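Local coordinates for organophosphorus hydrolase (PDB 4LE6), which probably hydrolyses phosphotriesters as a dizinc hydrolase of the metallo-beta-lactamase superfamily, at residues 103-108 / 133-138; 77-82 / 250-255. All coordinates share one frame; numbering follows the deposited sequence.

Contact 1. Residues 103-108 / 133-138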
loop_
_atom_site.group_PDB
_atom_site.type_symbol
_atom_site.label_atom_id
_atom_site.label_comp_id
_atom_site.label_asym_id
_atom_site.label_seq_id
_atom_site.Cartn_x
_atom_site.Cartn_y
_atom_site.Cartn_z
ATOM N N ILE A 103 -11.676 -13.416 -9.931
ATOM C CA ILE A 103 -11.955 -12.434 -10.974
ATOM C C ILE A 103 -10.641 -12.043 -11.656
ATOM O O ILE A 103 -9.744 -11.482 -11.007
ATOM C CB ILE A 103 -12.627 -11.170 -10.408
ATOM C CG1 ILE A 103 -13.857 -11.540 -9.571
ATOM C CG2 ILE A 103 -13.048 -10.249 -11.534
ATOM C CD1 ILE A 103 -13.585 -11.745 -8.092
ATOM N N ASP A 104 -10.574 -12.346 -12.954
ATOM C CA ASP A 104 -9.399 -12.208 -13.811
ATOM C C ASP A 104 -8.277 -13.123 -13.353
ATOM O O ASP A 104 -8.343 -13.679 -12.262
ATOM C CB ASP A 104 -8.982 -10.751 -13.951
ATOM C CG ASP A 104 -9.993 -9.948 -14.749
ATOM O OD1 ASP A 104 -10.815 -10.586 -15.447
ATOM O OD2 ASP A 104 -9.964 -8.695 -14.706
ATOM N N THR A 105 -7.283 -13.323 -14.210
ATOM C CA THR A 105 -6.301 -14.376 -13.992
ATOM C C THR A 105 -4.891 -13.964 -14.335
ATOM O O THR A 105 -3.975 -14.795 -14.335
ATOM C CB THR A 105 -6.621 -15.629 -14.837
ATOM O OG1 THR A 105 -6.412 -15.352 -16.232
ATOM C CG2 THR A 105 -8.032 -16.068 -14.603
ATOM N N GLY A 106 -4.689 -12.680 -14.587
ATOM C CA GLY A 106 -3.385 -12.214 -15.011
ATOM C C GLY A 106 -3.044 -12.682 -16.422
ATOM O O GLY A 106 -3.929 -13.115 -17.176
ATOM N N ALA A 107 -1.762 -12.597 -16.772
ATOM C CA ALA A 107 -1.309 -12.689 -18.160
ATOM C C ALA A 107 -0.560 -13.968 -18.486
ATOM O O ALA A 107 -0.147 -14.157 -19.627
ATOM C CB ALA A 107 -0.415 -11.508 -18.476
ATOM N N ALA A 108 -0.361 -14.827 -17.491
ATOM C CA ALA A 108 0.550 -15.957 -17.659
ATOM C C ALA A 108 1.836 -15.442 -18.310
ATOM O O ALA A 108 2.428 -14.488 -17.812
ATOM C CB ALA A 108 -0.110 -17.048 -18.490
ATOM N N ASP A 133 -14.015 -22.513 -7.835
ATOM C CA ASP A 133 -15.192 -23.097 -8.491
ATOM C C ASP A 133 -15.787 -22.174 -9.559
ATOM O O ASP A 133 -16.566 -22.607 -10.404
ATOM C CB ASP A 133 -16.275 -23.481 -7.464
ATOM C CG ASP A 133 -16.893 -22.266 -6.785
ATOM O OD1 ASP A 133 -17.716 -21.572 -7.417
ATOM O OD2 ASP A 133 -16.564 -21.998 -5.615
ATOM N N THR A 134 -15.401 -20.906 -9.540
ATOM C CA THR A 134 -15.864 -19.946 -10.530
ATOM C C THR A 134 -14.738 -18.980 -10.888
ATOM O O THR A 134 -14.028 -18.504 -10.000
ATOM C CB THR A 134 -17.019 -19.085 -10.000
ATOM O OG1 THR A 134 -18.058 -19.918 -9.483
ATOM C CG2 THR A 134 -17.591 -18.218 -11.113
ATOM N N VAL A 135 -14.582 -18.709 -12.183
ATOM C CA VAL A 135 -13.705 -17.642 -12.657
ATOM C C VAL A 135 -14.559 -16.641 -13.438
ATOM O O VAL A 135 -15.265 -17.035 -14.363
ATOM C CB VAL A 135 -12.581 -18.172 -13.564
ATOM C CG1 VAL A 135 -11.745 -17.014 -14.123
ATOM C CG2 VAL A 135 -11.673 -19.138 -12.795
ATOM N N LEU A 136 -14.527 -15.365 -13.045
ATOM C CA LEU A 136 -15.238 -14.311 -13.767
ATOM C C LEU A 136 -14.214 -13.453 -14.491
ATOM O O LEU A 136 -13.282 -12.950 -13.873
ATOM C CB LEU A 136 -16.034 -13.416 -12.807
ATOM C CG LEU A 136 -16.891 -14.123 -11.758
ATOM C CD1 LEU A 136 -17.435 -13.117 -10.752
ATOM C CD2 LEU A 136 -18.007 -14.887 -12.429
ATOM N N LEU A 137 -14.378 -13.267 -15.795
ATOM C CA LEU A 137 -13.465 -12.406 -16.539
ATOM C C LEU A 137 -14.112 -11.053 -16.769
ATOM O O LEU A 137 -15.243 -10.998 -17.271
ATOM C CB LEU A 137 -13.149 -13.031 -17.897
ATOM C CG LEU A 137 -12.372 -14.347 -17.870
ATOM C CD1 LEU A 137 -12.173 -14.819 -19.301
ATOM C CD2 LEU A 137 -11.048 -14.166 -17.162
ATOM N N THR A 138 -13.414 -9.957 -16.435
ATOM C CA THR A 138 -13.962 -8.628 -16.726
ATOM C C THR A 138 -13.998 -8.424 -18.240
ATOM O O THR A 138 -14.923 -7.819 -18.760
ATOM C CB THR A 138 -13.175 -7.488 -16.054
ATOM O OG1 THR A 138 -11.797 -7.546 -16.445
ATOM C CG2 THR A 138 -13.273 -7.633 -14.562
#
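Two first torsions set Asp104 against Thr138: CG of Asp104 stands anti to its own carbonyl carbon (chi1 -69°), while OG1 of Thr138 sits between its backbone N and carbonyl carbon (chi1 57°). The carboxylate thus receives two bonds from one residue. Thr138 N donates to Asp104 OD1 at 2.9 Å, nearly straight (165°), on the syn side but somewhat out of the carboxylate plane, and Thr138 OG1 donates to the syn lone pair of Asp104 OD2 at 2.8 Å. With both oxygens gripped, rotation of the carboxylate about CB-CG is restrained. Asp104 OD2 also accepts from His144 ND1, and His144 is a zinc ligand; Asp104 is therefore a second-shell residue that probably helps orient it, consistent with the role of the strand-end aspartate in the metallo-beta-lactamase fold. Strands 100-103 and 134-136 run parallel here, Ile103 pairing with Leu136. The backbone evidence is Asp104 N to Leu136 O at 2.9 Å, with Ile103 CA adding a CH···O contact to the same oxygen at 3.2 Å. On the sheet face shared by Ile103 and Leu136 the two side chains lie alongside each other, CG1 of Ile103 4.1 Å from CD1 of Leu136, against Tyr233 and Phe235 of strand 231-237. Apart from that pair, the side chains of Thr105 and Val135 cross at about a right angle, CG2 of the first 3.9 Å from CG1 of the second, while Thr105 OG1 bonds to His144 O.

Contact 2. Residues 77-82 / 250-255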
loop_
_atom_site.group_PDB
_atom_site.type_symbol
_atom_site.label_atom_id
_atom_site.label_comp_id
_atom_site.label_asym_id
_atom_site.label_seq_id
_atom_site.Cartn_x
_atom_site.Cartn_y
_atom_site.Cartn_z
ATOM N N MET A 77 2.350 12.510 -8.595
ATOM C CA MET A 77 2.231 11.250 -7.867
ATOM C C MET A 77 3.555 10.494 -7.880
ATOM O O MET A 77 3.602 9.289 -7.581
ATOM C CB MET A 77 1.129 10.384 -8.470
ATOM C CG MET A 77 -0.267 10.998 -8.376
ATOM S SD MET A 77 -0.797 11.242 -6.662
ATOM C CE MET A 77 -1.039 9.563 -6.054
ATOM N N PHE A 78 4.630 11.207 -8.211
ATOM C CA PHE A 78 5.964 10.613 -8.246
ATOM C C PHE A 78 5.997 9.344 -9.098
ATOM O O PHE A 78 6.569 8.328 -8.698
ATOM C CB PHE A 78 6.442 10.341 -6.813
ATOM C CG PHE A 78 6.560 11.595 -5.990
ATOM C CD1 PHE A 78 5.451 12.136 -5.369
ATOM C CD2 PHE A 78 7.765 12.258 -5.884
ATOM C CE1 PHE A 78 5.550 13.305 -4.640
ATOM C CE2 PHE A 78 7.864 13.424 -5.150
ATOM C CZ PHE A 78 6.743 13.950 -4.536
ATOM N N VAL A 79 5.376 9.409 -10.271
ATOM C CA VAL A 79 5.375 8.285 -11.208
ATOM C C VAL A 79 6.394 8.578 -12.310
ATOM O O VAL A 79 6.277 9.577 -13.022
ATOM C CB VAL A 79 3.977 8.061 -11.832
ATOM C CG1 VAL A 79 3.977 6.853 -12.778
ATOM C CG2 VAL A 79 2.934 7.860 -10.743
ATOM N N ALA A 80 7.395 7.715 -12.440
ATOM C CA ALA A 80 8.410 7.861 -13.476
ATOM C C ALA A 80 7.824 7.389 -14.798
ATOM O O ALA A 80 7.013 6.461 -14.815
ATOM C CB ALA A 80 9.637 7.029 -13.117
ATOM N N SER A 81 8.227 8.019 -15.900
ATOM C CA SER A 81 7.653 7.708 -17.214
ATOM C C SER A 81 8.714 7.610 -18.319
ATOM O O SER A 81 8.388 7.300 -19.468
ATOM C CB SER A 81 6.626 8.779 -17.601
ATOM O OG SER A 81 7.198 10.075 -17.511
ATOM N N GLU A 82 9.973 7.866 -17.975
ATOM C CA GLU A 82 11.043 7.925 -18.979
ATOM C C GLU A 82 11.222 6.593 -19.713
ATOM O O GLU A 82 11.580 6.570 -20.883
ATOM C CB GLU A 82 12.368 8.356 -18.340
ATOM C CG GLU A 82 12.400 9.808 -17.895
ATOM C CD GLU A 82 13.643 10.148 -17.093
ATOM O OE1 GLU A 82 14.458 9.237 -16.836
ATOM O OE2 GLU A 82 13.805 11.328 -16.715
ATOM N N LEU A 250 -6.668 2.900 -16.349
ATOM C CA LEU A 250 -5.370 2.295 -16.514
ATOM C C LEU A 250 -4.278 3.038 -15.755
ATOM O O LEU A 250 -3.235 2.464 -15.482
ATOM C CB LEU A 250 -5.023 2.320 -17.992
ATOM C CG LEU A 250 -4.395 1.043 -18.532
ATOM C CD1 LEU A 250 -5.469 0.158 -19.164
ATOM C CD2 LEU A 250 -3.321 1.437 -19.517
ATOM N N ASN A 251 -4.505 4.312 -15.443
ATOM C CA ASN A 251 -3.487 5.122 -14.766
ATOM C C ASN A 251 -4.108 5.977 -13.674
ATOM O O ASN A 251 -4.810 6.950 -13.963
ATOM C CB ASN A 251 -2.758 6.003 -15.779
ATOM C CG ASN A 251 -1.544 6.712 -15.184
ATOM O OD1 ASN A 251 -1.612 7.279 -14.093
ATOM N ND2 ASN A 251 -0.425 6.678 -15.902
ATOM N N HIS A 252 -3.853 5.603 -12.424
ATOM C CA HIS A 252 -4.492 6.231 -11.275
ATOM C C HIS A 252 -4.044 7.689 -11.120
ATOM O O HIS A 252 -4.760 8.502 -10.533
ATOM C CB HIS A 252 -4.135 5.476 -10.003
ATOM C CG HIS A 252 -2.728 5.713 -9.560
ATOM N ND1 HIS A 252 -1.654 5.081 -10.146
ATOM C CD2 HIS A 252 -2.212 6.551 -8.632
ATOM C CE1 HIS A 252 -0.536 5.500 -9.580
ATOM N NE2 HIS A 252 -0.847 6.395 -8.659
ATOM N N ALA A 253 -2.872 8.025 -11.648
ATOM C CA ALA A 253 -2.321 9.363 -11.445
ATOM C C ALA A 253 -2.930 10.363 -12.396
ATOM O O ALA A 253 -2.802 11.559 -12.182
ATOM C CB ALA A 253 -0.808 9.369 -11.602
ATOM N N VAL A 254 -3.604 9.878 -13.437
ATOM C CA VAL A 254 -4.125 10.756 -14.487
ATOM C C VAL A 254 -5.643 10.708 -14.580
ATOM O O VAL A 254 -6.281 11.751 -14.686
ATOM C CB VAL A 254 -3.542 10.376 -15.863
ATOM C CG1 VAL A 254 -4.158 11.200 -16.987
ATOM C CG2 VAL A 254 -2.043 10.524 -15.869
ATOM N N GLN A 255 -6.214 9.503 -14.551
ATOM C CA GLN A 255 -7.596 9.305 -14.972
ATOM C C GLN A 255 -8.637 9.435 -13.857
ATOM O O GLN A 255 -9.829 9.455 -14.135
ATOM C CB GLN A 255 -7.745 7.946 -15.664
ATOM C CG GLN A 255 -6.988 7.847 -16.995
ATOM C CD GLN A 255 -7.144 6.486 -17.646
ATOM O OE1 GLN A 255 -6.610 5.498 -17.157
ATOM N NE2 GLN A 255 -7.898 6.423 -18.731
#
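Met77 and Ala253 make the closest approach between the two segments, and the methionine can be followed outward from its backbone. Its CB, directed at the other segment, lies 3.8 Å from Ala253 CB. CG comes next, 3.7 Å from that same methyl, so two successive methylenes rest on one alanine carbon. Bends at chi2 (-62°) and chi3 (-69°) then turn the chain past SD and carry CE to the imidazole of His252, where it sits at the ring edge, near the ring plane, 4.1 Å from NE2. Val79 CG2, from the same segment as Met77, also reaches Ala253 CB, at 4.1 Å, making the alanine methyl the meeting point of Met77 and Val79. Arg304 and Glu316 of the second subunit pack on Met77 and on Val79 and His252, respectively, which places this patch in the interface with that subunit. The turn bearing Ala253 is capped at its start by Asn251, the N-cap residue: its OD1 accepts from Ala253 N at 2.8 Å, in the carbonyl plane. Phe78, with positive phi (52°), is the C-prime residue of a Schellman motif, in which Val79 N bonds back to Leu74 O. The contact thus joins a Schellman-terminated helix end to the Asn-capped N-terminus of the short, weakly bonded helix 252-255.

The two contacts lie on opposite sides of the chain's centre, with centres 25 Å apart and nearest atoms about 10 Å apart, so neither touches the other. Along the chain, 77-82 comes first; 103-108 and 133-138 follow, and 250-255 closes the order, both halves of contact 1 falling between those of contact 2. Strand 85-95 links them: it follows 77-82 and pairs with strand 100-103 in one mixed sheet. Segment 250-255 follows strand 240-246 of the other mixed sheet. Contact 1 is buried, the side chain of Asp104 about 7 Å from a zinc ion, and probably supports the metal site through His144; contact 2, partly buried, lies further out and packs against the second subunit.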